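Local coordinates for protein putative S-adenosylmethionine-dependent methyltransferase (Bacteroides thetaiotaomicron, PDB 1WYZ) that probably acts as an S-adenosylmethionine-dependent methyltransferase of the RsmI-like family, at residues Gly149-Lys154 against Phe171-Tyr176; Ala139-Leu144 against Lys156-Arg161. One frame throughout, in Å; residues are numbered along the deposited sequence.

Contact 1 of 2, residues Gly149-Lys154 against Phe171-Tyr176; sequences GERAKK and FIETPY
Arg151 and Glu173 meet in a salt bridge, a single ionic link from the first turn of helix 150-165 to segment 171-176 on the strand that follows it. The two side chains come from opposite directions: NH1 of Arg151 reaches OE2 of Glu173 at 2.9 Å. The bond is weak as a hydrogen bond, since the N-H...O angle is just 122°, and the guanidinium and carboxylate planes stand 90° apart. One oxygen therefore meets one nitrogen obliquely, in place of the flat, two-pronged pairing these groups can make, so the attraction is probably more electrostatic than directional. Arg151 spans the gap with CG anti to its amide nitrogen (chi1 -172°) and bends at chi2 and chi3.

Each charged group has further partners. NH2 of Arg151 forms its own salt bridge to Asp184 on helix 178-188, so the guanidinium lies between two carboxylates, which would be expected to favour the positive charge of this buried arginine. At the carboxylate, the backbone N of Thr174 donates to OE1 of Glu173 at 2.7 Å, approaching from above the carboxylate plane. That bond folds the acid back onto the amide of the next residue and leaves OE2 to meet the arginine. With an alanine here instead of Glu173, the guanidinium would probably be left to Asp184 as its main counter-charge, and the Thr174 amide would lose this acceptor.

Around the polar pair the packing is by neighbours: Met181 lies against Arg151, and Tyr143 touches Glu173.

The bridge thus ties the beginning of the helix to the second strand in a beta-alpha-beta unit, strand 138-143, helix 150-165 and strand 168-173.

Contact 2 of 2, residues Ala139-Leu144 against Lys156-Arg161; sequences AFHGYL and KTLEQR
Leu158 against His141 is a buried CH-pi contact, made where helix 150-165 packs on strand 138-143. CD1 of Leu158 sits over one face of the imidazole, 3.7 Å from the centroid of the His141 ring and 19° off its normal. It is displaced toward the rim, and its nearest ring atom is NE2 of His141 at 3.5 Å. His141 holds CG anti to its carbonyl carbon (chi1 -56°), presenting that face to the helix, while NE2 is hydrogen-bonded to Gln169, which should help fix the ring's rotation.

The other methyl of Leu158, CD2, reaches CD1 of Leu144 at 4.4 Å, a looser apolar touch. One turn along the helix, Arg161 brings NH1 to the edge of the imidazole, 4.2 Å from CE1 of His141, with no hydrogen bond between them. The guanidinium's strongest partner is Glu165 of the second subunit, in a salt bridge through NH2.

Phe171 of strand 168-173 also touches both leucines, extending the apolar layer between helix and sheet. Strand 138-143 lies beside 168-173 on one flank, while Ala139 and Phe140 pair antiparallel with a strand of the second subunit, carrying the sheet across the dimer interface.

Both contacts tie helix 150-165 to the same mixed sheet, with centres 9 Å apart, but at different levels. Contact 1 uses the first turn of the helix and Glu173 of the segment 171-176, is partly buried, and depends on charge. Contact 2 lies farther along the helix, against strand 138-143, is more deeply buried and packs apolar groups and a ring, with a charged arginine only at its margin near the second subunit. The two sites also touch directly: N of Ile172 probably bonds to O of Gly142, and CD1 of Phe171 packs 3.4 Å from CD1 of Leu144.

Contact 1 of 2, residues Gly149-Lys154 against Phe171-Tyr176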
ATOM      1  N   GLY A 149       4.690  28.486   6.628  1.00 52.84           N
ATOM      2  CA  GLY A 149       6.036  28.565   7.177  1.00 51.50           C
ATOM      3  C   GLY A 149       6.438  27.279   7.870  1.00 49.52           C
ATOM      4  O   GLY A 149       7.597  26.865   7.829  1.00 47.65           O
ATOM      5  N   GLU A 150       5.475  26.658   8.534  1.00 58.56           N
ATOM      6  CA  GLU A 150       5.722  25.394   9.195  1.00 58.79           C
ATOM      7  C   GLU A 150       5.494  24.384   8.069  1.00 56.84           C
ATOM      8  O   GLU A 150       6.117  23.321   8.015  1.00 55.82           O
ATOM      9  CB  GLU A 150       4.716  25.172  10.329  1.00 68.24           C
ATOM     10  CG  GLU A 150       5.084  24.035  11.276  1.00 73.15           C
ATOM     11  CD  GLU A 150       6.173  24.415  12.272  1.00 75.31           C
ATOM     12  OE1 GLU A 150       7.250  24.889  11.843  1.00 75.23           O
ATOM     13  OE2 GLU A 150       5.947  24.229  13.490  1.00 76.81           O
ATOM     14  N   ARG A 151       4.602  24.755   7.154  1.00 50.30           N
ATOM     15  CA  ARG A 151       4.275  23.920   6.008  1.00 48.57           C
ATOM     16  C   ARG A 151       5.378  24.021   4.965  1.00 48.25           C
ATOM     17  O   ARG A 151       5.635  23.079   4.216  1.00 48.12           O
ATOM     18  CB  ARG A 151       2.933  24.352   5.411  1.00 41.81           C
ATOM     19  CG  ARG A 151       2.424  23.417   4.338  1.00 40.43           C
ATOM     20  CD  ARG A 151       0.919  23.350   4.352  1.00 37.91           C
ATOM     21  NE  ARG A 151       0.347  23.900   3.131  1.00 36.62           N
ATOM     22  CZ  ARG A 151      -0.945  23.856   2.831  1.00 37.98           C
ATOM     23  NH1 ARG A 151      -1.808  23.290   3.669  1.00 38.16           N
ATOM     24  NH2 ARG A 151      -1.370  24.357   1.681  1.00 38.92           N
ATOM     25  N   ALA A 152       6.031  25.175   4.917  1.00 43.14           N
ATOM     26  CA  ALA A 152       7.123  25.383   3.983  1.00 42.33           C
ATOM     27  C   ALA A 152       8.328  24.614   4.506  1.00 42.24           C
ATOM     28  O   ALA A 152       9.100  24.057   3.734  1.00 42.35           O
ATOM     29  CB  ALA A 152       7.443  26.860   3.882  1.00 37.74           C
ATOM     30  N   LYS A 153       8.483  24.591   5.827  1.00 53.87           N
ATOM     31  CA  LYS A 153       9.590  23.875   6.440  1.00 53.84           C
ATOM     32  C   LYS A 153       9.460  22.409   6.077  1.00 52.38           C
ATOM     33  O   LYS A 153      10.411  21.784   5.612  1.00 50.98           O
ATOM     34  CB  LYS A 153       9.567  24.011   7.968  1.00 71.30           C
ATOM     35  CG  LYS A 153      10.149  25.311   8.518  1.00 74.10           C
ATOM     36  CD  LYS A 153      10.419  25.206  10.019  1.00 77.02           C
ATOM     37  CE  LYS A 153      11.508  24.178  10.332  1.00 78.10           C
ATOM     38  NZ  LYS A 153      12.861  24.613   9.880  1.00 80.63           N
ATOM     39  N   LYS A 154       8.263  21.874   6.286  1.00 39.94           N
ATOM     40  CA  LYS A 154       7.984  20.474   6.009  1.00 39.47           C
ATOM     41  C   LYS A 154       8.253  20.113   4.548  1.00 37.53           C
ATOM     42  O   LYS A 154       9.028  19.195   4.275  1.00 38.01           O
ATOM     43  CB  LYS A 154       6.534  20.142   6.397  1.00 41.66           C
ATOM     44  CG  LYS A 154       6.222  18.658   6.502  1.00 43.48           C
ATOM     45  CD  LYS A 154       7.188  17.967   7.445  1.00 47.62           C
ATOM     46  CE  LYS A 154       6.662  16.604   7.842  1.00 49.95           C
ATOM     47  NZ  LYS A 154       6.341  15.808   6.633  1.00 54.44           N
ATOM     48  N   PHE A 171       2.004  12.740   0.767  1.00 29.62           N
ATOM     49  CA  PHE A 171       1.170  13.413   1.754  1.00 31.28           C
ATOM     50  C   PHE A 171      -0.197  13.756   1.155  1.00 35.57           C
ATOM     51  O   PHE A 171      -0.329  13.916  -0.064  1.00 37.31           O
ATOM     52  CB  PHE A 171       1.878  14.667   2.293  1.00 28.37           C
ATOM     53  CG  PHE A 171       2.367  15.619   1.227  1.00 27.03           C
ATOM     54  CD1 PHE A 171       1.538  16.640   0.743  1.00 25.10           C
ATOM     55  CD2 PHE A 171       3.668  15.527   0.735  1.00 26.62           C
ATOM     56  CE1 PHE A 171       1.995  17.560  -0.210  1.00 22.10           C
ATOM     57  CE2 PHE A 171       4.142  16.449  -0.227  1.00 28.40           C
ATOM     58  CZ  PHE A 171       3.293  17.466  -0.694  1.00 24.60           C
ATOM     59  N   ILE A 172      -1.217  13.846   2.003  1.00 35.37           N
ATOM     60  CA  ILE A 172      -2.565  14.149   1.537  1.00 39.49           C
ATOM     61  C   ILE A 172      -3.078  15.476   2.078  1.00 43.10           C
ATOM     62  O   ILE A 172      -2.477  16.062   2.990  1.00 43.26           O
ATOM     63  CB  ILE A 172      -3.552  13.044   1.938  1.00 62.78           C
ATOM     64  CG1 ILE A 172      -3.670  12.983   3.463  1.00 62.95           C
ATOM     65  CG2 ILE A 172      -3.085  11.703   1.376  1.00 64.03           C
ATOM     66  CD1 ILE A 172      -4.838  12.149   3.987  1.00 54.80           C
ATOM     67  N   GLU A 173      -4.188  15.941   1.508  1.00 37.29           N
ATOM     68  CA  GLU A 173      -4.788  17.215   1.898  1.00 41.06           C
ATOM     69  C   GLU A 173      -6.306  17.211   1.901  1.00 42.76           C
ATOM     70  O   GLU A 173      -6.939  16.534   1.089  1.00 42.72           O
ATOM     71  CB  GLU A 173      -4.309  18.329   0.968  1.00 69.91           C
ATOM     72  CG  GLU A 173      -3.366  19.313   1.639  1.00 72.99           C
ATOM     73  CD  GLU A 173      -4.036  20.126   2.737  1.00 72.98           C
ATOM     74  OE1 GLU A 173      -4.786  19.549   3.557  1.00 71.89           O
ATOM     75  OE2 GLU A 173      -3.797  21.351   2.786  1.00 73.99           O
ATOM     76  N   THR A 174      -6.887  17.985   2.815  1.00 52.44           N
ATOM     77  CA  THR A 174      -8.338  18.081   2.916  1.00 55.74           C
ATOM     78  C   THR A 174      -8.873  18.705   1.623  1.00 58.67           C
ATOM     79  O   THR A 174      -8.282  19.642   1.083  1.00 56.22           O
ATOM     80  CB  THR A 174      -8.759  18.926   4.147  1.00 80.43           C
ATOM     81  OG1 THR A 174     -10.162  18.771   4.377  1.00 81.73           O
ATOM     82  CG2 THR A 174      -8.452  20.396   3.923  1.00 80.17           C
ATOM     83  N   PRO A 175     -10.007  18.193   1.121  1.00 69.30           N
ATOM     84  CA  PRO A 175     -10.623  18.683  -0.114  1.00 74.10           C
ATOM     85  C   PRO A 175     -10.525  20.179  -0.421  1.00 79.04           C
ATOM     86  O   PRO A 175     -10.019  20.561  -1.480  1.00 78.79           O
ATOM     87  CB  PRO A 175     -12.069  18.167  -0.013  1.00 74.20           C
ATOM     88  CG  PRO A 175     -12.268  17.928   1.462  1.00 73.10           C
ATOM     89  CD  PRO A 175     -10.948  17.338   1.860  1.00 71.32           C
ATOM     90  N   TYR A 176     -10.977  21.031   0.489  1.00 56.30           N
ATOM     91  CA  TYR A 176     -10.925  22.467   0.233  1.00 61.10           C
ATOM     92  C   TYR A 176      -9.509  23.038   0.083  1.00 57.92           C
ATOM     93  O   TYR A 176      -9.257  23.852  -0.807  1.00 55.72           O
ATOM     94  CB  TYR A 176     -11.670  23.216   1.341  1.00145.23           C
ATOM     95  CG  TYR A 176     -12.671  24.227   0.823  1.00155.74           C
ATOM     96  CD1 TYR A 176     -13.638  23.865  -0.119  1.00159.80           C
ATOM     97  CD2 TYR A 176     -12.665  25.540   1.284  1.00160.29           C
ATOM     98  CE1 TYR A 176     -14.577  24.795  -0.588  1.00162.71           C
ATOM     99  CE2 TYR A 176     -13.600  26.475   0.821  1.00163.13           C
ATOM    100  CZ  TYR A 176     -14.550  26.096  -0.114  1.00163.87           C
ATOM    101  OH  TYR A 176     -15.470  27.014  -0.574  1.00167.88           O
TER

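Contact 2 of 2, residues Ala139-Leu144 against Lys156-Arg161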
ATOM      1  N   ALA A 139       7.659   7.278   1.387  1.00 22.07           N
ATOM      2  CA  ALA A 139       7.195   7.577   2.739  1.00 21.02           C
ATOM      3  C   ALA A 139       5.892   8.389   2.760  1.00 21.83           C
ATOM      4  O   ALA A 139       5.768   9.408   2.068  1.00 20.74           O
ATOM      5  CB  ALA A 139       8.283   8.336   3.476  1.00 22.35           C
ATOM      6  N   PHE A 140       4.925   7.941   3.554  1.00 22.15           N
ATOM      7  CA  PHE A 140       3.641   8.627   3.668  1.00 22.82           C
ATOM      8  C   PHE A 140       3.618   9.459   4.957  1.00 23.68           C
ATOM      9  O   PHE A 140       3.874   8.932   6.048  1.00 23.08           O
ATOM     10  CB  PHE A 140       2.503   7.600   3.704  1.00 25.98           C
ATOM     11  CG  PHE A 140       1.132   8.213   3.854  1.00 25.55           C
ATOM     12  CD1 PHE A 140       0.601   9.011   2.845  1.00 25.52           C
ATOM     13  CD2 PHE A 140       0.381   8.005   5.007  1.00 26.48           C
ATOM     14  CE1 PHE A 140      -0.658   9.604   2.977  1.00 26.44           C
ATOM     15  CE2 PHE A 140      -0.888   8.593   5.155  1.00 26.53           C
ATOM     16  CZ  PHE A 140      -1.401   9.394   4.131  1.00 27.56           C
ATOM     17  N   HIS A 141       3.293  10.742   4.840  1.00 17.16           N
ATOM     18  CA  HIS A 141       3.256  11.617   6.005  1.00 17.22           C
ATOM     19  C   HIS A 141       1.845  12.067   6.393  1.00 17.99           C
ATOM     20  O   HIS A 141       1.679  12.834   7.334  1.00 18.03           O
ATOM     21  CB  HIS A 141       4.140  12.841   5.749  1.00 32.01           C
ATOM     22  CG  HIS A 141       5.553  12.503   5.385  1.00 30.66           C
ATOM     23  ND1 HIS A 141       6.545  12.323   6.328  1.00 33.29           N
ATOM     24  CD2 HIS A 141       6.140  12.304   4.183  1.00 29.59           C
ATOM     25  CE1 HIS A 141       7.680  12.032   5.721  1.00 31.51           C
ATOM     26  NE2 HIS A 141       7.462  12.014   4.417  1.00 31.28           N
ATOM     27  N   GLY A 142       0.831  11.589   5.674  1.00 28.53           N
ATOM     28  CA  GLY A 142      -0.541  11.974   5.982  1.00 30.31           C
ATOM     29  C   GLY A 142      -0.804  13.449   5.712  1.00 32.79           C
ATOM     30  O   GLY A 142      -0.661  13.904   4.572  1.00 32.78           O
ATOM     31  N   TYR A 143      -1.186  14.205   6.741  1.00 35.11           N
ATOM     32  CA  TYR A 143      -1.442  15.641   6.563  1.00 37.24           C
ATOM     33  C   TYR A 143      -0.233  16.432   7.022  1.00 37.91           C
ATOM     34  O   TYR A 143       0.420  16.043   7.981  1.00 39.82           O
ATOM     35  CB  TYR A 143      -2.670  16.076   7.363  1.00 33.06           C
ATOM     36  CG  TYR A 143      -3.963  15.543   6.810  1.00 33.87           C
ATOM     37  CD1 TYR A 143      -4.655  16.233   5.812  1.00 35.04           C
ATOM     38  CD2 TYR A 143      -4.485  14.332   7.254  1.00 34.26           C
ATOM     39  CE1 TYR A 143      -5.841  15.719   5.264  1.00 35.29           C
ATOM     40  CE2 TYR A 143      -5.668  13.806   6.714  1.00 35.21           C
ATOM     41  CZ  TYR A 143      -6.339  14.501   5.718  1.00 36.61           C
ATOM     42  OH  TYR A 143      -7.469  13.952   5.147  1.00 34.07           O
ATOM     43  N   LEU A 144       0.064  17.536   6.342  1.00 35.71           N
ATOM     44  CA  LEU A 144       1.205  18.376   6.685  1.00 36.83           C
ATOM     45  C   LEU A 144       0.787  19.540   7.575  1.00 39.24           C
ATOM     46  O   LEU A 144      -0.401  19.844   7.682  1.00 39.24           O
ATOM     47  CB  LEU A 144       1.841  18.927   5.411  1.00 37.08           C
ATOM     48  CG  LEU A 144       2.149  17.885   4.342  1.00 36.47           C
ATOM     49  CD1 LEU A 144       3.000  18.494   3.227  1.00 37.43           C
ATOM     50  CD2 LEU A 144       2.876  16.725   5.005  1.00 36.34           C
ATOM     51  N   LYS A 156      10.012  21.586   2.404  1.00 38.95           N
ATOM     52  CA  LYS A 156      11.439  21.758   2.168  1.00 39.94           C
ATOM     53  C   LYS A 156      12.255  20.555   2.661  1.00 38.33           C
ATOM     54  O   LYS A 156      13.204  20.132   2.000  1.00 35.56           O
ATOM     55  CB  LYS A 156      11.908  23.037   2.865  1.00 74.36           C
ATOM     56  CG  LYS A 156      13.064  23.741   2.186  1.00 80.25           C
ATOM     57  CD  LYS A 156      12.638  24.396   0.878  1.00 85.23           C
ATOM     58  CE  LYS A 156      13.803  25.162   0.243  1.00 87.30           C
ATOM     59  NZ  LYS A 156      13.463  25.694  -1.109  1.00 90.97           N
ATOM     60  N   THR A 157      11.872  20.005   3.816  1.00 38.80           N
ATOM     61  CA  THR A 157      12.569  18.862   4.405  1.00 36.20           C
ATOM     62  C   THR A 157      12.250  17.592   3.639  1.00 34.80           C
ATOM     63  O   THR A 157      13.135  16.774   3.383  1.00 33.41           O
ATOM     64  CB  THR A 157      12.181  18.651   5.893  1.00 42.51           C
ATOM     65  OG1 THR A 157      12.363  19.870   6.620  1.00 42.05           O
ATOM     66  CG2 THR A 157      13.061  17.586   6.524  1.00 43.19           C
ATOM     67  N   LEU A 158      10.983  17.416   3.283  1.00 33.46           N
ATOM     68  CA  LEU A 158      10.586  16.237   2.520  1.00 32.77           C
ATOM     69  C   LEU A 158      11.427  16.221   1.256  1.00 32.87           C
ATOM     70  O   LEU A 158      12.075  15.216   0.933  1.00 32.18           O
ATOM     71  CB  LEU A 158       9.107  16.316   2.148  1.00 41.61           C
ATOM     72  CG  LEU A 158       8.078  15.504   2.937  1.00 41.97           C
ATOM     73  CD1 LEU A 158       8.454  15.398   4.404  1.00 41.14           C
ATOM     74  CD2 LEU A 158       6.723  16.179   2.783  1.00 41.26           C
ATOM     75  N   GLU A 159      11.431  17.363   0.566  1.00 38.90           N
ATOM     76  CA  GLU A 159      12.174  17.526  -0.682  1.00 38.20           C
ATOM     77  C   GLU A 159      13.657  17.187  -0.516  1.00 39.14           C
ATOM     78  O   GLU A 159      14.235  16.485  -1.348  1.00 38.04           O
ATOM     79  CB  GLU A 159      11.999  18.954  -1.216  1.00 34.93           C
ATOM     80  CG  GLU A 159      12.643  19.192  -2.580  1.00 34.77           C
ATOM     81  CD  GLU A 159      12.288  20.546  -3.193  1.00 36.09           C
ATOM     82  OE1 GLU A 159      12.286  21.560  -2.457  1.00 36.08           O
ATOM     83  OE2 GLU A 159      12.028  20.595  -4.420  1.00 33.70           O
ATOM     84  N   GLN A 160      14.268  17.666   0.564  1.00 38.62           N
ATOM     85  CA  GLN A 160      15.681  17.377   0.790  1.00 41.36           C
ATOM     86  C   GLN A 160      15.881  15.864   0.949  1.00 41.78           C
ATOM     87  O   GLN A 160      16.835  15.298   0.408  1.00 39.72           O
ATOM     88  CB  GLN A 160      16.199  18.145   2.019  1.00 42.95           C
ATOM     89  CG  GLN A 160      16.388  19.647   1.754  1.00 48.12           C
ATOM     90  CD  GLN A 160      16.652  20.458   3.018  1.00 49.27           C
ATOM     91  OE1 GLN A 160      15.924  20.336   4.004  1.00 51.71           O
ATOM     92  NE2 GLN A 160      17.684  21.295   2.988  1.00 48.93           N
ATOM     93  N   ARG A 161      14.968  15.212   1.667  1.00 39.74           N
ATOM     94  CA  ARG A 161      15.051  13.771   1.872  1.00 42.38           C
ATOM     95  C   ARG A 161      14.919  13.039   0.537  1.00 40.79           C
ATOM     96  O   ARG A 161      15.498  11.966   0.334  1.00 37.45           O
ATOM     97  CB  ARG A 161      13.960  13.301   2.842  1.00 62.65           C
ATOM     98  CG  ARG A 161      14.443  13.130   4.272  1.00 67.33           C
ATOM     99  CD  ARG A 161      13.311  12.693   5.180  1.00 71.36           C
ATOM    100  NE  ARG A 161      13.758  12.319   6.520  1.00 73.78           N
ATOM    101  CZ  ARG A 161      12.937  11.912   7.483  1.00 75.69           C
ATOM    102  NH1 ARG A 161      11.633  11.831   7.256  1.00 76.25           N
ATOM    103  NH2 ARG A 161      13.418  11.572   8.671  1.00 77.00           N
TER